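Local coordinates for regulatory protein SdiA (Escherichia coli, PDB 4LFU) that senses acyl-homoserine lactone autoinducers as a LuxR-type quorum-sensing receptor and, as a DNA-binding transcription factor, activates the ftsQAZ cell-division genes, at residues F7-R10 with R11-L15; A73-F76 with L77-D80; L188-A192 with E193-S197; Q215-M218 with Q219-I222. All coordinates share one frame; numbering follows the deposited sequence.

The four contacts follow one another along the chain, each a turn or two of local structure. Contact 1 lies on helix 6-19 and contact 2 in the turn after helix 65-73; their centres are 36 Å apart on opposite sides of the chain's centre. Contacts 3 and 4 both belong to the C-terminal LuxR-type helix-turn-helix region, 15 Å apart between centres, and they touch: T191 OG1 lies 2.9 Å from Q215 NE2, a probable hydrogen bond, and L188 packs on M218. Contacts 1 and 3 also reach the second subunit, so both halves of the protein take part in dimer contacts.

Contact 1: F7-R10 with R11-L15; sequences FSWR and RTMLL
M13 lies over the indole of W9 one helical turn back. Its CG sits 3.6 Å from the centroid of the six-membered ring of W9 and 15° off the ring normal, a CH-pi contact with the face. The sulfur is farther out, M13 SD being 4.7 Å from the centroid of the five-membered ring of W9 in an oblique Met-aromatic contact. The indole reaches this place because W9 CG is anti to the backbone N (chi1 -176°), while the bends at chi2 and chi3 of M13 fold its chain over the ring.

One residue further along, L14 CD1 rests over one face of the R10 guanidinium, toward its rim, 3.8 Å from R10 NH1. R11 folds back along the first turn, one face of its guanidinium lying over F7 O and S8 CA, with R11 NH2 3.5 Å from S8 CA. NH1 of R11 has its salt bridge with D148 of the second subunit.

Beneath these side chains run the i to i+4 backbone bonds of helix 6-19. S8 O is gripped twice, by T12 N at 3.0 Å and by T12 OG1 at 2.9 Å, the hydroxyl approaching from above the carbonyl plane. Further out, L156 of helix 147-167 packs on W9, R10 and M13, and K153 makes a cation-pi contact with W9.

Chemically, W9 and M13 are packed by helices of their own chain, with Q33 and E29 joining L156, while F7, R10, R11 and L14 reach the second subunit, R11 by its salt bridge. The hydroxyl of T12 is spent on its own helix, which probably helps to keep that side chain in a single rotamer.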
ATOM      1  N   PHE A   7      -7.852 -23.421  -5.337  1.00 48.77           N
ATOM      2  CA  PHE A   7      -6.505 -23.715  -4.831  1.00 48.29           C
ATOM      3  C   PHE A   7      -5.529 -24.137  -5.933  1.00 47.34           C
ATOM      4  O   PHE A   7      -4.360 -23.756  -5.900  1.00 47.17           O
ATOM      5  CB  PHE A   7      -6.565 -24.798  -3.741  1.00 49.09           C
ATOM      6  CG  PHE A   7      -7.037 -24.306  -2.389  1.00 49.66           C
ATOM      7  CD1 PHE A   7      -7.674 -23.075  -2.245  1.00 51.53           C
ATOM      8  CD2 PHE A   7      -6.869 -25.101  -1.263  1.00 51.71           C
ATOM      9  CE1 PHE A   7      -8.116 -22.628  -0.990  1.00 52.05           C
ATOM     10  CE2 PHE A   7      -7.312 -24.670   0.000  1.00 52.47           C
ATOM     11  CZ  PHE A   7      -7.941 -23.427   0.133  1.00 51.67           C
ATOM     12  N   SER A   8      -6.001 -24.921  -6.905  1.00 46.54           N
ATOM     13  CA  SER A   8      -5.138 -25.350  -8.014  1.00 45.98           C
ATOM     14  C   SER A   8      -4.974 -24.253  -9.057  1.00 45.07           C
ATOM     15  O   SER A   8      -3.859 -24.005  -9.535  1.00 44.98           O
ATOM     16  CB  SER A   8      -5.619 -26.662  -8.654  1.00 46.37           C
ATOM     17  OG  SER A   8      -6.893 -26.525  -9.270  1.00 47.91           O
ATOM     18  N   TRP A   9      -6.081 -23.592  -9.398  1.00 44.55           N
ATOM     19  CA  TRP A   9      -6.036 -22.412 -10.261  1.00 43.82           C
ATOM     20  C   TRP A   9      -4.974 -21.440  -9.760  1.00 43.49           C
ATOM     21  O   TRP A   9      -4.079 -21.049 -10.516  1.00 43.60           O
ATOM     22  CB  TRP A   9      -7.414 -21.723 -10.349  1.00 43.69           C
ATOM     23  CG  TRP A   9      -7.402 -20.548 -11.324  1.00 43.63           C
ATOM     24  CD1 TRP A   9      -7.609 -20.602 -12.676  1.00 42.92           C
ATOM     25  CD2 TRP A   9      -7.137 -19.170 -11.013  1.00 42.17           C
ATOM     26  NE1 TRP A   9      -7.500 -19.348 -13.221  1.00 43.23           N
ATOM     27  CE2 TRP A   9      -7.212 -18.449 -12.226  1.00 43.24           C
ATOM     28  CE3 TRP A   9      -6.859 -18.477  -9.831  1.00 40.57           C
ATOM     29  CZ2 TRP A   9      -7.006 -17.054 -12.291  1.00 42.52           C
ATOM     30  CZ3 TRP A   9      -6.654 -17.084  -9.895  1.00 42.98           C
ATOM     31  CH2 TRP A   9      -6.720 -16.395 -11.119  1.00 42.39           C
ATOM     32  N   ARG A  10      -5.059 -21.086  -8.478  1.00 43.33           N
ATOM     33  CA  ARG A  10      -4.125 -20.142  -7.850  1.00 43.97           C
ATOM     34  C   ARG A  10      -2.671 -20.605  -7.931  1.00 43.68           C
ATOM     35  O   ARG A  10      -1.779 -19.803  -8.194  1.00 43.36           O
ATOM     36  CB  ARG A  10      -4.534 -19.865  -6.391  1.00 43.78           C
ATOM     37  CG  ARG A  10      -3.671 -18.821  -5.660  1.00 45.54           C
ATOM     38  CD  ARG A  10      -4.118 -18.596  -4.210  1.00 45.55           C
ATOM     39  NE  ARG A  10      -3.153 -19.153  -3.257  1.00 51.94           N
ATOM     40  CZ  ARG A  10      -2.172 -18.459  -2.684  1.00 52.61           C
ATOM     41  NH1 ARG A  10      -2.011 -17.167  -2.946  1.00 53.95           N
ATOM     42  NH2 ARG A  10      -1.347 -19.057  -1.842  1.00 53.46           N
ATOM     43  N   ARG A  11      -2.452 -21.900  -7.699  1.00 43.82           N
ATOM     44  CA  ARG A  11      -1.120 -22.515  -7.730  1.00 44.82           C
ATOM     45  C   ARG A  11      -0.462 -22.369  -9.123  1.00 43.90           C
ATOM     46  O   ARG A  11       0.697 -21.946  -9.240  1.00 43.83           O
ATOM     47  CB  ARG A  11      -1.223 -23.993  -7.289  1.00 44.79           C
ATOM     48  CG  ARG A  11      -0.093 -24.503  -6.400  1.00 46.13           C
ATOM     49  CD  ARG A  11      -0.554 -25.621  -5.396  1.00 47.12           C
ATOM     50  NE  ARG A  11      -1.511 -26.588  -5.958  1.00 50.15           N
ATOM     51  CZ  ARG A  11      -2.716 -26.862  -5.448  1.00 51.59           C
ATOM     52  NH1 ARG A  11      -3.135 -26.267  -4.331  1.00 52.77           N
ATOM     53  NH2 ARG A  11      -3.510 -27.745  -6.055  1.00 51.70           N
ATOM     54  N   THR A  12      -1.226 -22.691 -10.168  1.00 43.27           N
ATOM     55  CA  THR A  12      -0.792 -22.512 -11.564  1.00 42.63           C
ATOM     56  C   THR A  12      -0.481 -21.052 -11.937  1.00 41.97           C
ATOM     57  O   THR A  12       0.505 -20.775 -12.628  1.00 41.51           O
ATOM     58  CB  THR A  12      -1.868 -23.033 -12.548  1.00 42.76           C
ATOM     59  OG1 THR A  12      -2.417 -24.261 -12.059  1.00 42.02           O
ATOM     60  CG2 THR A  12      -1.281 -23.230 -13.944  1.00 43.26           C
ATOM     61  N   MET A  13      -1.326 -20.126 -11.487  1.00 41.62           N
ATOM     62  CA  MET A  13      -1.189 -18.725 -11.897  1.00 41.72           C
ATOM     63  C   MET A  13       0.037 -18.050 -11.297  1.00 41.86           C
ATOM     64  O   MET A  13       0.744 -17.323 -11.998  1.00 41.96           O
ATOM     65  CB  MET A  13      -2.477 -17.927 -11.629  1.00 41.07           C
ATOM     66  CG  MET A  13      -3.671 -18.371 -12.468  1.00 41.70           C
ATOM     67  SD  MET A  13      -3.350 -18.488 -14.261  1.00 41.58           S
ATOM     68  CE  MET A  13      -3.016 -16.770 -14.663  1.00 40.94           C
ATOM     69  N   LEU A  14       0.289 -18.293 -10.008  1.00 42.53           N
ATOM     70  CA  LEU A  14       1.500 -17.796  -9.347  1.00 43.10           C
ATOM     71  C   LEU A  14       2.734 -18.257 -10.091  1.00 43.56           C
ATOM     72  O   LEU A  14       3.647 -17.473 -10.347  1.00 44.21           O
ATOM     73  CB  LEU A  14       1.565 -18.269  -7.891  1.00 43.10           C
ATOM     74  CG  LEU A  14       0.467 -17.678  -7.012  1.00 42.80           C
ATOM     75  CD1 LEU A  14       0.445 -18.317  -5.636  1.00 43.53           C
ATOM     76  CD2 LEU A  14       0.638 -16.164  -6.914  1.00 42.76           C
ATOM     77  N   LEU A  15       2.753 -19.532 -10.460  1.00 44.05           N
ATOM     78  CA  LEU A  15       3.898 -20.077 -11.171  1.00 44.59           C
ATOM     79  C   LEU A  15       4.045 -19.461 -12.561  1.00 44.41           C
ATOM     80  O   LEU A  15       5.151 -19.076 -12.942  1.00 44.48           O
ATOM     81  CB  LEU A  15       3.847 -21.611 -11.215  1.00 44.90           C
ATOM     82  CG  LEU A  15       4.511 -22.301 -10.013  1.00 46.50           C
ATOM     83  CD1 LEU A  15       3.998 -23.753  -9.808  1.00 47.47           C
ATOM     84  CD2 LEU A  15       6.065 -22.262 -10.140  1.00 47.78           C
TER

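Contact 2: A73-F76 with L77-D80; sequences AKNF and LAID
I79 takes the rotamer in which CG1 lies between its backbone N and carbonyl carbon (chi1 67°), and F76 sets its ring carbon anti to its carbonyl carbon (chi1 -73°). The two side chains consequently run side by side in the same direction. F76 CD1 and I79 CD1 come within 3.9 Å, with the methyl oblique to the ring; nearer the backbone, I79 CG1 is 3.5 Å from F76 O.

The amide of N75 reaches A78, bringing N75 OD1 to 3.6 Å from A78 CB.

The backbone closes the turn with long bonds. I79 N donates to F76 O at 3.3 Å, with the donor well above the carbonyl plane, and A78 N makes a weak bond to N75 O at 3.4 Å. N75 has positive phi and, as the first residue to leave helical angles, ends helix 65-73 in a Schellman motif. K74 CB lies over one face of the F76 ring, so the helix end also packs against this aromatic. At the far end of the turn, D80 OD1 is hydrogen-bonded to Y71 and to a bound tetraethylene glycol, which probably comes from the crystallisation liquor.

The 73-80 turn thus leads out of helix 65-73 toward the chain that reaches strand 92-94. The buried F76 touches two helices, meeting P105, L106 and A109 of helix 104-112 and Y70 of helix 65-73.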
ATOM      1  N   ALA A  73      -8.888  12.258 -25.929  1.00 27.09           N
ATOM      2  CA  ALA A  73      -9.338  13.532 -26.518  1.00 27.93           C
ATOM      3  C   ALA A  73     -10.506  14.144 -25.752  1.00 28.49           C
ATOM      4  O   ALA A  73     -10.628  15.371 -25.694  1.00 29.33           O
ATOM      5  CB  ALA A  73      -9.720  13.345 -27.992  1.00 27.48           C
ATOM      6  N   LYS A  74     -11.366  13.310 -25.162  1.00 28.25           N
ATOM      7  CA  LYS A  74     -12.488  13.850 -24.386  1.00 27.73           C
ATOM      8  C   LYS A  74     -12.147  14.080 -22.919  1.00 27.92           C
ATOM      9  O   LYS A  74     -12.977  14.550 -22.173  1.00 28.58           O
ATOM     10  CB  LYS A  74     -13.731  12.961 -24.517  1.00 27.79           C
ATOM     11  CG  LYS A  74     -14.256  12.808 -25.935  1.00 27.82           C
ATOM     12  CD  LYS A  74     -14.849  14.119 -26.427  1.00 30.75           C
ATOM     13  CE  LYS A  74     -15.032  14.101 -27.929  1.00 33.21           C
ATOM     14  NZ  LYS A  74     -15.510  15.431 -28.386  1.00 35.81           N
ATOM     15  N   ASN A  75     -10.925  13.743 -22.502  1.00 28.05           N
ATOM     16  CA  ASN A  75     -10.493  13.874 -21.099  1.00 27.53           C
ATOM     17  C   ASN A  75     -11.418  13.105 -20.163  1.00 26.68           C
ATOM     18  O   ASN A  75     -11.784  13.588 -19.102  1.00 26.76           O
ATOM     19  CB  ASN A  75     -10.321  15.353 -20.691  1.00 28.40           C
ATOM     20  CG  ASN A  75      -9.626  15.546 -19.306  1.00 30.53           C
ATOM     21  OD1 ASN A  75      -9.913  16.521 -18.608  1.00 33.31           O
ATOM     22  ND2 ASN A  75      -8.716  14.640 -18.926  1.00 30.90           N
ATOM     23  N   PHE A  76     -11.788  11.892 -20.568  1.00 25.68           N
ATOM     24  CA  PHE A  76     -12.631  11.041 -19.744  1.00 24.96           C
ATOM     25  C   PHE A  76     -11.913  10.601 -18.492  1.00 25.30           C
ATOM     26  O   PHE A  76     -12.538  10.079 -17.602  1.00 25.35           O
ATOM     27  CB  PHE A  76     -13.126   9.807 -20.512  1.00 24.09           C
ATOM     28  CG  PHE A  76     -14.197  10.094 -21.543  1.00 23.24           C
ATOM     29  CD1 PHE A  76     -15.012  11.223 -21.450  1.00 23.84           C
ATOM     30  CD2 PHE A  76     -14.421   9.199 -22.586  1.00 21.83           C
ATOM     31  CE1 PHE A  76     -16.034  11.461 -22.406  1.00 22.98           C
ATOM     32  CE2 PHE A  76     -15.435   9.429 -23.546  1.00 21.73           C
ATOM     33  CZ  PHE A  76     -16.230  10.567 -23.448  1.00 22.09           C
ATOM     34  N   LEU A  77     -10.596  10.790 -18.431  1.00 26.97           N
ATOM     35  CA  LEU A  77      -9.801  10.360 -17.261  1.00 27.52           C
ATOM     36  C   LEU A  77     -10.215  11.141 -16.010  1.00 27.73           C
ATOM     37  O   LEU A  77     -10.328  10.567 -14.919  1.00 27.09           O
ATOM     38  CB  LEU A  77      -8.283  10.472 -17.538  1.00 27.30           C
ATOM     39  CG  LEU A  77      -7.298  10.192 -16.387  1.00 28.05           C
ATOM     40  CD1 LEU A  77      -7.386   8.731 -15.908  1.00 25.01           C
ATOM     41  CD2 LEU A  77      -5.845  10.563 -16.788  1.00 27.24           C
ATOM     42  N   ALA A  78     -10.479  12.436 -16.207  1.00 28.04           N
ATOM     43  CA  ALA A  78     -10.991  13.343 -15.155  1.00 28.92           C
ATOM     44  C   ALA A  78     -12.306  12.904 -14.488  1.00 29.18           C
ATOM     45  O   ALA A  78     -12.520  13.186 -13.302  1.00 29.68           O
ATOM     46  CB  ALA A  78     -11.149  14.780 -15.698  1.00 28.25           C
ATOM     47  N   ILE A  79     -13.184  12.245 -15.246  1.00 28.81           N
ATOM     48  CA  ILE A  79     -14.492  11.806 -14.721  1.00 28.28           C
ATOM     49  C   ILE A  79     -14.619  10.286 -14.503  1.00 28.46           C
ATOM     50  O   ILE A  79     -15.633   9.816 -13.996  1.00 28.68           O
ATOM     51  CB  ILE A  79     -15.653  12.304 -15.639  1.00 28.09           C
ATOM     52  CG1 ILE A  79     -15.604  11.624 -17.031  1.00 26.43           C
ATOM     53  CG2 ILE A  79     -15.611  13.821 -15.727  1.00 27.99           C
ATOM     54  CD1 ILE A  79     -16.630  12.161 -18.063  1.00 27.91           C
ATOM     55  N   ASP A  80     -13.601   9.520 -14.898  1.00 28.93           N
ATOM     56  CA  ASP A  80     -13.704   8.055 -14.922  1.00 29.47           C
ATOM     57  C   ASP A  80     -13.776   7.447 -13.516  1.00 30.03           C
ATOM     58  O   ASP A  80     -12.774   7.403 -12.806  1.00 30.42           O
ATOM     59  CB  ASP A  80     -12.579   7.436 -15.734  1.00 29.29           C
ATOM     60  CG  ASP A  80     -12.774   5.956 -15.978  1.00 30.08           C
ATOM     61  OD1 ASP A  80     -11.957   5.355 -16.708  1.00 31.60           O
ATOM     62  OD2 ASP A  80     -13.735   5.375 -15.448  1.00 30.84           O
TER

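Contact 3: L188-A192 with E193-S197; sequences LRWTA and EGKTS
W190 and K195 meet side by side, and the aliphatic part of the lysine does the touching. K195 CG is 3.7 Å from W190 CE3, lying oblique to the indole, and K195 CE comes to 4.1 Å from W190 CZ3. The bend at chi2 of K195 (-65°) turns its chain along the benzo part of the indole.

Backbone hydrogen bonds close the helix end. K195 N donates to W190 O at 3.0 Å with an N-H...O angle of 154°, and G194 N donates to T191 O at 3.0 Å. In the second of these the donor stands well above the carbonyl plane. E193 N is held more loosely, by weak bonds shared between R189 O and W190 O. G194 has a phi of 96°, where a side chain would press on the preceding carbonyl oxygen.

Water bridges join the last turn to the outgoing chain. One water donates to T191 O at 2.6 Å and to K195 O; another donates to K195 O and weakly to T191 OG1, whose hydroxyl also bonds to I187 O and to Q215.

Contacts with the second subunit involve E193 and A192. The carboxylate of E193 accepts from Y233 OH of the second subunit, and F52 of that subunit packs on A192 and E193.

Positive phi at G194 with two bonds back into the last turn defines a Schellman motif. It ends helix 182-192, and T196 then serves as the N-cap of helix 197-204, the first helix of the predicted helix-turn-helix, as in LuxR-type DNA-binding domains.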
ATOM      1  N   LEU A 188      18.084  12.603   4.611  1.00 28.71           N
ATOM      2  CA  LEU A 188      16.754  12.822   4.056  1.00 27.14           C
ATOM      3  C   LEU A 188      15.668  12.664   5.108  1.00 26.47           C
ATOM      4  O   LEU A 188      14.795  13.514   5.229  1.00 25.74           O
ATOM      5  CB  LEU A 188      16.512  11.900   2.871  1.00 26.46           C
ATOM      6  CG  LEU A 188      15.613  12.545   1.816  1.00 27.00           C
ATOM      7  CD1 LEU A 188      16.149  13.935   1.367  1.00 23.36           C
ATOM      8  CD2 LEU A 188      15.470  11.571   0.661  1.00 22.62           C
ATOM      9  N   ARG A 189      15.763  11.598   5.895  1.00 26.45           N
ATOM     10  CA  ARG A 189      14.854  11.357   7.028  1.00 26.46           C
ATOM     11  C   ARG A 189      14.750  12.483   8.040  1.00 26.62           C
ATOM     12  O   ARG A 189      13.648  12.792   8.511  1.00 26.66           O
ATOM     13  CB  ARG A 189      15.204  10.045   7.734  1.00 26.76           C
ATOM     14  CG  ARG A 189      14.847   8.810   6.903  1.00 27.18           C
ATOM     15  CD  ARG A 189      14.861   7.533   7.768  1.00 30.89           C
ATOM     16  NE  ARG A 189      16.212   7.230   8.258  1.00 33.44           N
ATOM     17  CZ  ARG A 189      17.141   6.591   7.550  1.00 33.98           C
ATOM     18  NH1 ARG A 189      16.883   6.164   6.311  1.00 31.88           N
ATOM     19  NH2 ARG A 189      18.324   6.364   8.092  1.00 33.26           N
ATOM     20  N   TRP A 190      15.882  13.091   8.387  1.00 26.56           N
ATOM     21  CA  TRP A 190      15.885  14.231   9.312  1.00 27.55           C
ATOM     22  C   TRP A 190      15.298  15.471   8.644  1.00 27.41           C
ATOM     23  O   TRP A 190      14.678  16.308   9.316  1.00 27.07           O
ATOM     24  CB  TRP A 190      17.300  14.514   9.902  1.00 27.92           C
ATOM     25  CG  TRP A 190      17.718  13.486  10.901  1.00 28.05           C
ATOM     26  CD1 TRP A 190      18.630  12.492  10.709  1.00 29.58           C
ATOM     27  CD2 TRP A 190      17.203  13.305  12.236  1.00 29.04           C
ATOM     28  NE1 TRP A 190      18.727  11.708  11.835  1.00 30.17           N
ATOM     29  CE2 TRP A 190      17.863  12.181  12.786  1.00 29.81           C
ATOM     30  CE3 TRP A 190      16.252  13.987  13.020  1.00 28.52           C
ATOM     31  CZ2 TRP A 190      17.609  11.720  14.086  1.00 30.16           C
ATOM     32  CZ3 TRP A 190      15.996  13.531  14.315  1.00 29.08           C
ATOM     33  CH2 TRP A 190      16.669  12.404  14.836  1.00 29.45           C
ATOM     34  N   THR A 191      15.506  15.576   7.331  1.00 27.66           N
ATOM     35  CA  THR A 191      14.907  16.648   6.518  1.00 28.39           C
ATOM     36  C   THR A 191      13.358  16.596   6.538  1.00 28.74           C
ATOM     37  O   THR A 191      12.674  17.611   6.782  1.00 28.83           O
ATOM     38  CB  THR A 191      15.478  16.612   5.081  1.00 28.59           C
ATOM     39  OG1 THR A 191      16.885  16.844   5.160  1.00 27.91           O
ATOM     40  CG2 THR A 191      14.829  17.693   4.166  1.00 26.16           C
ATOM     41  N   ALA A 192      12.836  15.395   6.324  1.00 28.98           N
ATOM     42  CA  ALA A 192      11.408  15.134   6.314  1.00 29.77           C
ATOM     43  C   ALA A 192      10.757  15.358   7.680  1.00 30.84           C
ATOM     44  O   ALA A 192       9.543  15.529   7.757  1.00 31.03           O
ATOM     45  CB  ALA A 192      11.158  13.713   5.813  1.00 29.91           C
ATOM     46  N   GLU A 193      11.568  15.353   8.747  1.00 31.81           N
ATOM     47  CA  GLU A 193      11.098  15.581  10.116  1.00 32.69           C
ATOM     48  C   GLU A 193      11.107  17.052  10.485  1.00 32.92           C
ATOM     49  O   GLU A 193      10.693  17.418  11.586  1.00 33.11           O
ATOM     50  CB  GLU A 193      11.937  14.815  11.146  1.00 32.63           C
ATOM     51  CG  GLU A 193      11.658  13.315  11.227  1.00 35.41           C
ATOM     52  CD  GLU A 193      10.226  12.973  11.629  1.00 38.88           C
ATOM     53  OE1 GLU A 193       9.479  13.805  12.190  1.00 40.02           O
ATOM     54  OE2 GLU A 193       9.825  11.837  11.361  1.00 43.68           O
ATOM     55  N   GLY A 194      11.595  17.887   9.572  1.00 33.05           N
ATOM     56  CA  GLY A 194      11.614  19.331   9.774  1.00 32.85           C
ATOM     57  C   GLY A 194      12.914  19.894  10.316  1.00 32.96           C
ATOM     58  O   GLY A 194      12.960  21.066  10.694  1.00 33.03           O
ATOM     59  N   LYS A 195      13.982  19.094  10.323  1.00 32.47           N
ATOM     60  CA  LYS A 195      15.260  19.595  10.813  1.00 32.10           C
ATOM     61  C   LYS A 195      15.956  20.454   9.771  1.00 32.10           C
ATOM     62  O   LYS A 195      15.898  20.170   8.570  1.00 32.27           O
ATOM     63  CB  LYS A 195      16.171  18.464  11.293  1.00 31.32           C
ATOM     64  CG  LYS A 195      15.567  17.557  12.354  1.00 31.97           C
ATOM     65  CD  LYS A 195      15.302  18.295  13.668  1.00 33.54           C
ATOM     66  CE  LYS A 195      14.738  17.361  14.732  1.00 35.01           C
ATOM     67  NZ  LYS A 195      14.265  18.142  15.921  1.00 36.69           N
ATOM     68  N   THR A 196      16.584  21.528  10.244  1.00 32.03           N
ATOM     69  CA  THR A 196      17.466  22.373   9.431  1.00 32.07           C
ATOM     70  C   THR A 196      18.866  21.707   9.212  1.00 32.26           C
ATOM     71  O   THR A 196      19.228  20.743   9.900  1.00 31.30           O
ATOM     72  CB  THR A 196      17.625  23.761  10.096  1.00 31.97           C
ATOM     73  OG1 THR A 196      18.237  23.602  11.385  1.00 32.46           O
ATOM     74  CG2 THR A 196      16.265  24.432  10.274  1.00 31.59           C
ATOM     75  N   SER A 197      19.631  22.210   8.249  1.00 33.15           N
ATOM     76  CA  SER A 197      21.020  21.780   8.064  1.00 35.26           C
ATOM     77  C   SER A 197      21.847  21.820   9.352  1.00 35.52           C
ATOM     78  O   SER A 197      22.622  20.895   9.609  1.00 35.58           O
ATOM     79  CB  SER A 197      21.724  22.620   7.001  1.00 35.15           C
ATOM     80  OG  SER A 197      21.397  22.119   5.722  1.00 39.06           O
TER
HETATM   81  O   HOH W   1      13.480  20.071   6.962  1.00 26.09           O
HETATM   82  O   HOH W   2      17.201  20.030   6.253  1.00 27.64           O

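Contact 4: Q215-M218 with Q219-I222; sequences QKNM and QKKI
Q219 meets Q215 and K216 from one turn along the helix. Its aliphatic stem lies close to the carbonyl of Q215, with Q219 CG 3.5 Å from Q215 O, and CG is anti to the carbonyl carbon (chi1 -86°) with the rest of the chain extended. The side chain of K216 crosses that of Q219 obliquely. Q219 also packs on K227 and V230 of helix 227-237.

M218 is buried, its side chain packing on L188 and E184 of helix 182-192 and V230 of helix 227-237. N217 lies alongside K220, whose chain bends at chi3 and chi4 so that K220 CE is 3.8 Å from N217 OD1.

The backbone ties these residues in i to i+4 bonds: Q219 N to Q215 O at 3.0 Å, K220 N to K216 O at 2.8 Å and K221 N to N217 O at 2.9 Å. I222 N makes a weak bond to M218 O. Beyond them K221 NZ forms a salt bridge with E184.

These turns form the C-terminal part of helix 208-222, the second helix of the predicted helix-turn-helix, corresponding to the recognition helix of LuxR-type regulators.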
ATOM      1  N   GLN A 215      22.823  16.751   0.412  1.00 26.63           N
ATOM      2  CA  GLN A 215      21.595  17.344  -0.126  1.00 26.99           C
ATOM      3  C   GLN A 215      21.726  17.625  -1.613  1.00 27.14           C
ATOM      4  O   GLN A 215      20.868  17.237  -2.397  1.00 26.63           O
ATOM      5  CB  GLN A 215      21.200  18.651   0.596  1.00 26.71           C
ATOM      6  CG  GLN A 215      20.849  18.549   2.076  1.00 26.81           C
ATOM      7  CD  GLN A 215      19.531  17.847   2.369  1.00 28.00           C
ATOM      8  OE1 GLN A 215      18.943  17.176   1.511  1.00 27.26           O
ATOM      9  NE2 GLN A 215      19.081  17.966   3.619  1.00 26.95           N
ATOM     10  N   LYS A 216      22.815  18.297  -1.964  1.00 28.08           N
ATOM     11  CA  LYS A 216      23.201  18.610  -3.336  1.00 29.23           C
ATOM     12  C   LYS A 216      23.339  17.422  -4.260  1.00 28.91           C
ATOM     13  O   LYS A 216      22.889  17.493  -5.401  1.00 29.32           O
ATOM     14  CB  LYS A 216      24.507  19.402  -3.339  1.00 29.58           C
ATOM     15  CG  LYS A 216      24.320  20.896  -3.579  1.00 33.76           C
ATOM     16  CD  LYS A 216      23.240  21.509  -2.662  1.00 38.75           C
ATOM     17  CE  LYS A 216      22.338  22.479  -3.416  1.00 41.44           C
ATOM     18  NZ  LYS A 216      21.205  22.956  -2.542  1.00 43.79           N
ATOM     19  N   ASN A 217      23.962  16.346  -3.776  1.00 28.60           N
ATOM     20  CA  ASN A 217      24.147  15.116  -4.566  1.00 28.76           C
ATOM     21  C   ASN A 217      22.823  14.407  -4.882  1.00 28.38           C
ATOM     22  O   ASN A 217      22.671  13.828  -5.948  1.00 28.56           O
ATOM     23  CB  ASN A 217      25.101  14.120  -3.866  1.00 28.33           C
ATOM     24  CG  ASN A 217      26.546  14.657  -3.715  1.00 30.12           C
ATOM     25  OD1 ASN A 217      26.962  15.588  -4.411  1.00 31.03           O
ATOM     26  ND2 ASN A 217      27.316  14.043  -2.812  1.00 28.80           N
ATOM     27  N   MET A 218      21.898  14.428  -3.925  1.00 28.62           N
ATOM     28  CA  MET A 218      20.566  13.852  -4.073  1.00 28.52           C
ATOM     29  C   MET A 218      19.736  14.709  -5.056  1.00 28.99           C
ATOM     30  O   MET A 218      18.977  14.179  -5.861  1.00 28.56           O
ATOM     31  CB  MET A 218      19.869  13.790  -2.712  1.00 27.99           C
ATOM     32  CG  MET A 218      20.291  12.633  -1.806  1.00 26.96           C
ATOM     33  SD  MET A 218      19.346  12.524  -0.258  1.00 29.47           S
ATOM     34  CE  MET A 218      19.914  13.952   0.666  1.00 26.70           C
ATOM     35  N   GLN A 219      19.906  16.027  -4.969  1.00 29.07           N
ATOM     36  CA  GLN A 219      19.262  16.980  -5.871  1.00 30.43           C
ATOM     37  C   GLN A 219      19.768  16.763  -7.273  1.00 32.16           C
ATOM     38  O   GLN A 219      18.974  16.658  -8.201  1.00 32.24           O
ATOM     39  CB  GLN A 219      19.505  18.431  -5.414  1.00 29.54           C
ATOM     40  CG  GLN A 219      18.496  18.888  -4.394  1.00 27.86           C
ATOM     41  CD  GLN A 219      18.956  20.028  -3.517  1.00 27.68           C
ATOM     42  OE1 GLN A 219      18.913  19.927  -2.281  1.00 28.95           O
ATOM     43  NE2 GLN A 219      19.366  21.128  -4.128  1.00 25.37           N
ATOM     44  N   LYS A 220      21.092  16.654  -7.409  1.00 33.81           N
ATOM     45  CA  LYS A 220      21.725  16.352  -8.687  1.00 36.38           C
ATOM     46  C   LYS A 220      21.279  15.018  -9.298  1.00 36.05           C
ATOM     47  O   LYS A 220      20.915  14.989 -10.470  1.00 36.66           O
ATOM     48  CB  LYS A 220      23.266  16.501  -8.581  1.00 36.83           C
ATOM     49  CG  LYS A 220      24.115  15.822  -9.683  1.00 38.98           C
ATOM     50  CD  LYS A 220      25.657  16.058  -9.494  1.00 39.03           C
ATOM     51  CE  LYS A 220      26.240  15.478  -8.167  1.00 43.51           C
ATOM     52  NZ  LYS A 220      25.814  14.056  -7.843  1.00 43.38           N
ATOM     53  N   LYS A 221      21.266  13.938  -8.517  1.00 36.18           N
ATOM     54  CA  LYS A 221      20.822  12.611  -9.007  1.00 36.88           C
ATOM     55  C   LYS A 221      19.445  12.587  -9.698  1.00 37.35           C
ATOM     56  O   LYS A 221      19.304  11.946 -10.744  1.00 37.98           O
ATOM     57  CB  LYS A 221      20.790  11.578  -7.878  1.00 36.28           C
ATOM     58  CG  LYS A 221      22.115  10.999  -7.503  1.00 38.50           C
ATOM     59  CD  LYS A 221      22.009  10.247  -6.177  1.00 40.45           C
ATOM     60  CE  LYS A 221      23.314   9.540  -5.825  1.00 41.47           C
ATOM     61  NZ  LYS A 221      23.185   8.800  -4.512  1.00 42.43           N
ATOM     62  N   ILE A 222      18.436  13.235  -9.090  1.00 37.45           N
ATOM     63  CA  ILE A 222      17.046  13.213  -9.604  1.00 37.23           C
ATOM     64  C   ILE A 222      16.595  14.524 -10.260  1.00 37.14           C
ATOM     65  O   ILE A 222      15.429  14.685 -10.575  1.00 37.70           O
ATOM     66  CB  ILE A 222      15.996  12.770  -8.515  1.00 36.95           C
ATOM     67  CG1 ILE A 222      15.877  13.784  -7.382  1.00 35.95           C
ATOM     68  CG2 ILE A 222      16.335  11.395  -7.965  1.00 38.12           C
ATOM     69  CD1 ILE A 222      14.554  13.701  -6.602  1.00 37.00           C
TER